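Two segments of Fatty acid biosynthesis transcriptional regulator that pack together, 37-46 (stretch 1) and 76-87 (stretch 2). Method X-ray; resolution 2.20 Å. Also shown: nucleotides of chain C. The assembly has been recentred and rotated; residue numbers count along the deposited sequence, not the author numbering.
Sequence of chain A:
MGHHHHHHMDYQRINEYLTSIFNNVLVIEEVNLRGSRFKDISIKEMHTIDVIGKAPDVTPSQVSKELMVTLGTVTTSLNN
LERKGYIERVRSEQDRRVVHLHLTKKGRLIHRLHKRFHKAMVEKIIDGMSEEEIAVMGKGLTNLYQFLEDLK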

# COMPACT_ATOMS: atom_id res chain seq x y z
N ARG A 37 18.74 11.49 -4.30
CA ARG A 37 19.61 11.98 -5.32
C ARG A 37 19.15 11.45 -6.69
O ARG A 37 19.68 11.89 -7.69
CB ARG A 37 21.06 11.65 -4.96
CG ARG A 37 21.56 10.30 -5.44
CD ARG A 37 22.54 9.60 -4.48
NE ARG A 37 23.88 10.17 -4.42
CZ ARG A 37 24.35 10.94 -3.44
NH1 ARG A 37 23.68 11.06 -2.32
NH2 ARG A 37 25.48 11.61 -3.59
N PHE A 38 18.24 10.45 -6.74
CA PHE A 38 17.66 10.00 -8.00
C PHE A 38 16.17 10.34 -8.04
O PHE A 38 15.35 9.68 -7.41
CB PHE A 38 17.92 8.50 -8.20
CG PHE A 38 19.38 8.16 -8.13
CD1 PHE A 38 20.28 8.65 -9.07
CD2 PHE A 38 19.88 7.43 -7.06
CE1 PHE A 38 21.64 8.37 -8.97
CE2 PHE A 38 21.23 7.18 -6.93
CZ PHE A 38 22.11 7.63 -7.89
N LYS A 39 15.80 11.35 -8.81
CA LYS A 39 14.47 11.92 -8.62
C LYS A 39 13.50 11.50 -9.72
O LYS A 39 12.37 11.92 -9.67
CB LYS A 39 14.51 13.45 -8.58
CG LYS A 39 15.34 13.99 -7.44
CD LYS A 39 15.28 15.50 -7.40
CE LYS A 39 15.92 16.04 -6.14
NZ LYS A 39 17.15 15.30 -5.81
N ASP A 40 13.90 10.61 -10.59
CA ASP A 40 13.05 10.26 -11.74
C ASP A 40 12.55 8.80 -11.65
O ASP A 40 12.30 8.20 -12.69
CB ASP A 40 13.84 10.48 -13.04
CG ASP A 40 15.08 9.61 -13.14
OD1 ASP A 40 15.57 9.18 -12.07
OD2 ASP A 40 15.51 9.34 -14.28
N ILE A 41 12.36 8.26 -10.43
CA ILE A 41 11.95 6.88 -10.21
C ILE A 41 10.77 6.87 -9.23
O ILE A 41 10.88 7.34 -8.11
CB ILE A 41 13.11 6.02 -9.70
CG1 ILE A 41 14.17 5.77 -10.78
CG2 ILE A 41 12.62 4.69 -9.13
CD1 ILE A 41 13.64 5.01 -11.99
N SER A 42 9.65 6.37 -9.70
CA SER A 42 8.46 6.23 -8.91
C SER A 42 8.56 4.96 -8.05
O SER A 42 9.38 4.06 -8.30
CB SER A 42 7.27 6.09 -9.82
OG SER A 42 7.26 4.74 -10.30
N ILE A 43 7.65 4.84 -7.08
CA ILE A 43 7.67 3.66 -6.23
C ILE A 43 7.36 2.42 -7.08
O ILE A 43 7.95 1.37 -6.84
CB ILE A 43 6.76 3.79 -4.99
CG1 ILE A 43 6.94 2.60 -4.05
CG2 ILE A 43 5.27 3.97 -5.37
CD1 ILE A 43 8.29 2.52 -3.37
N LYS A 44 6.50 2.52 -8.09
CA LYS A 44 6.22 1.35 -8.93
C LYS A 44 7.42 0.96 -9.79
O LYS A 44 7.72 -0.24 -9.93
CB LYS A 44 5.01 1.58 -9.84
CG LYS A 44 3.70 1.68 -9.08
CD LYS A 44 3.52 0.48 -8.21
CE LYS A 44 2.16 0.38 -7.56
NZ LYS A 44 2.27 -0.47 -6.35
N GLU A 45 8.17 1.94 -10.29
CA GLU A 45 9.40 1.60 -11.02
C GLU A 45 10.40 1.00 -10.04
O GLU A 45 11.14 0.10 -10.41
CB GLU A 45 10.06 2.81 -11.71
CG GLU A 45 9.24 3.36 -12.88
CD GLU A 45 9.72 4.72 -13.38
OE1 GLU A 45 9.97 4.84 -14.62
OE2 GLU A 45 9.85 5.67 -12.54
N MET A 46 10.44 1.51 -8.81
CA MET A 46 11.36 0.95 -7.81
C MET A 46 11.02 -0.53 -7.59
O MET A 46 11.92 -1.34 -7.42
CB MET A 46 11.28 1.73 -6.51
CG MET A 46 12.35 1.40 -5.51
SD MET A 46 14.06 1.76 -5.99
CE MET A 46 14.63 0.06 -6.09
N THR A 76 6.42 -1.74 -20.84
CA THR A 76 6.41 -0.28 -20.81
C THR A 76 7.36 0.22 -19.72
O THR A 76 8.15 1.12 -19.94
CB THR A 76 4.98 0.24 -20.65
OG1 THR A 76 4.33 -0.13 -21.87
CG2 THR A 76 4.91 1.73 -20.39
N SER A 77 7.26 -0.36 -18.54
CA SER A 77 8.07 0.05 -17.42
C SER A 77 9.55 -0.17 -17.76
O SER A 77 10.40 0.71 -17.48
CB SER A 77 7.65 -0.67 -16.17
OG SER A 77 8.37 -0.23 -15.04
N LEU A 78 9.87 -1.32 -18.37
CA LEU A 78 11.26 -1.60 -18.70
C LEU A 78 11.76 -0.60 -19.76
O LEU A 78 12.90 -0.14 -19.67
CB LEU A 78 11.40 -3.04 -19.20
CG LEU A 78 11.08 -4.15 -18.20
CD1 LEU A 78 11.03 -5.49 -18.92
CD2 LEU A 78 12.09 -4.21 -17.06
N ASN A 79 10.91 -0.22 -20.73
CA ASN A 79 11.31 0.77 -21.74
C ASN A 79 11.69 2.09 -21.06
O ASN A 79 12.73 2.66 -21.38
CB ASN A 79 10.21 1.05 -22.78
CG ASN A 79 9.97 -0.09 -23.76
OD1 ASN A 79 10.75 -1.04 -23.80
ND2 ASN A 79 8.91 0.02 -24.55
N ASN A 80 10.85 2.57 -20.13
CA ASN A 80 11.16 3.81 -19.36
C ASN A 80 12.46 3.63 -18.57
O ASN A 80 13.28 4.55 -18.45
CB ASN A 80 10.00 4.24 -18.45
CG ASN A 80 8.76 4.63 -19.23
OD1 ASN A 80 8.86 5.06 -20.39
ND2 ASN A 80 7.59 4.44 -18.65
N LEU A 81 12.66 2.48 -17.97
CA LEU A 81 13.80 2.29 -17.07
C LEU A 81 15.08 2.16 -17.93
O LEU A 81 16.11 2.64 -17.56
CB LEU A 81 13.59 1.03 -16.21
CG LEU A 81 12.61 1.14 -15.04
CD1 LEU A 81 12.34 -0.24 -14.40
CD2 LEU A 81 13.15 2.09 -13.98
N GLU A 82 14.99 1.52 -19.09
CA GLU A 82 16.17 1.42 -19.97
C GLU A 82 16.49 2.83 -20.49
O GLU A 82 17.59 3.23 -20.39
CB GLU A 82 15.95 0.45 -21.13
CG GLU A 82 17.22 0.14 -21.93
CD GLU A 82 17.22 -1.15 -22.75
OE1 GLU A 82 16.15 -1.52 -23.31
OE2 GLU A 82 18.30 -1.81 -22.81
N ARG A 83 15.50 3.56 -20.98
CA ARG A 83 15.69 4.94 -21.43
C ARG A 83 16.36 5.77 -20.33
O ARG A 83 17.24 6.59 -20.64
CB ARG A 83 14.34 5.57 -21.82
CG ARG A 83 14.41 7.07 -22.08
CD ARG A 83 13.09 7.71 -22.52
NE ARG A 83 11.99 7.47 -21.58
CZ ARG A 83 11.76 8.17 -20.47
NH1 ARG A 83 12.55 9.18 -20.16
NH2 ARG A 83 10.75 7.87 -19.68
N LYS A 84 15.95 5.60 -19.06
CA LYS A 84 16.46 6.45 -18.01
C LYS A 84 17.79 5.93 -17.48
O LYS A 84 18.36 6.56 -16.66
CB LYS A 84 15.43 6.60 -16.89
CG LYS A 84 14.24 7.47 -17.27
CD LYS A 84 13.33 7.85 -16.13
CE LYS A 84 12.21 6.85 -15.96
NZ LYS A 84 11.22 7.28 -14.95
N GLY A 85 18.28 4.77 -17.95
CA GLY A 85 19.63 4.32 -17.64
C GLY A 85 19.75 3.43 -16.40
O GLY A 85 20.87 3.27 -15.87
N TYR A 86 18.66 2.79 -15.97
CA TYR A 86 18.68 1.95 -14.73
C TYR A 86 18.78 0.46 -15.03
O TYR A 86 19.22 -0.30 -14.18
CB TYR A 86 17.44 2.23 -13.89
CG TYR A 86 17.44 3.61 -13.31
CD1 TYR A 86 18.14 3.90 -12.14
CD2 TYR A 86 16.75 4.65 -13.90
CE1 TYR A 86 18.14 5.17 -11.58
CE2 TYR A 86 16.72 5.92 -13.34
CZ TYR A 86 17.46 6.20 -12.21
OH TYR A 86 17.47 7.46 -11.64
N ILE A 87 18.39 0.03 -16.22
CA ILE A 87 18.43 -1.38 -16.54
C ILE A 87 18.96 -1.59 -17.96
O ILE A 87 18.97 -0.66 -18.78
CB ILE A 87 17.04 -2.00 -16.42
CG1 ILE A 87 16.14 -1.48 -17.55
CG2 ILE A 87 16.44 -1.77 -15.04
CD1 ILE A 87 15.13 -2.46 -18.03
P DG C 13 4.98 4.56 -13.40
OP1 DG C 13 5.44 4.54 -12.01
OP2 DG C 13 5.81 3.98 -14.52
O5' DG C 13 3.58 3.84 -13.42
C5' DG C 13 2.62 4.08 -12.38
C4' DG C 13 1.41 3.24 -12.69
O4' DG C 13 0.80 3.79 -13.87
C3' DG C 13 1.69 1.76 -13.02
O3' DG C 13 0.90 0.96 -12.12
C2' DG C 13 1.31 1.62 -14.48
C1' DG C 13 0.30 2.75 -14.66
N9 DG C 13 0.10 3.30 -15.99
C8 DG C 13 1.07 3.73 -16.87
N7 DG C 13 0.57 4.24 -17.96
C5 DG C 13 -0.80 4.20 -17.77
C6 DG C 13 -1.86 4.63 -18.60
O6 DG C 13 -1.80 5.13 -19.73
N1 DG C 13 -3.10 4.37 -18.02
C2 DG C 13 -3.29 3.81 -16.78
N2 DG C 13 -4.56 3.66 -16.39
N3 DG C 13 -2.32 3.43 -15.99
C4 DG C 13 -1.11 3.61 -16.56
O HOH W 1 17.77 8.71 -14.82

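A buried carboxylate is well accommodated when both its oxygens find donors, and Glu45 in the contact between these two segments is a worked example. The first runs as loop until Ser42, the N-cap of a helix beginning at Ile43; Glu45 N donates to Ser42 OG at 2.9 Å. The second brings in the last turns of a helix and continues beyond it, through a Schellman motif in which Gly85, at a phi of 92°, leaves the helical path. A beta carbon there would jam against the preceding carbonyl oxygen, so glycine suits the turn, and Tyr86 N returns to Leu81 O at 3.0 Å. The backbones come nearest at Glu45 and Ser77, whose CA atoms lie 6.7 Å apart.

Lys84 is the hub. Its aliphatic chain carries NZ to the first stretch, where it donates to Asp40 O at 2.7 Å and forms a salt bridge with Glu45, 2.8 Å from NZ to OE1, with a weak bond to OE2. Glu45 fits as a knob among Ser77, Asn80, Leu81 and Lys84. Its carboxylate also turns back on its own segment, Ser42 N donating to Glu45 OE2 at 2.9 Å, so Ser42 and Glu45 are joined by two hydrogen bonds, each residue's backbone N donating to the other's side chain. Ser42 OG meanwhile donates to the DNA phosphate oxygen OP1 of DG13 at 2.5 Å, linking the cap to the nucleic acid this regulator binds.

Beyond the turn, Tyr86 OH donates to Asp40 OD1 at 2.6 Å, near the ring plane, while a water bridges Asp40 OD2 and Lys84 O. Ile41 supplies the apolar filling: its CD1 lies over a face of the Tyr86 ring, 3.9 Å from the centroid in a CH-pi contact, and 3.6 Å from Leu81 CD2. Tyrosine thus serves both chemistries, with altogether 401 Å² buried between the stretches.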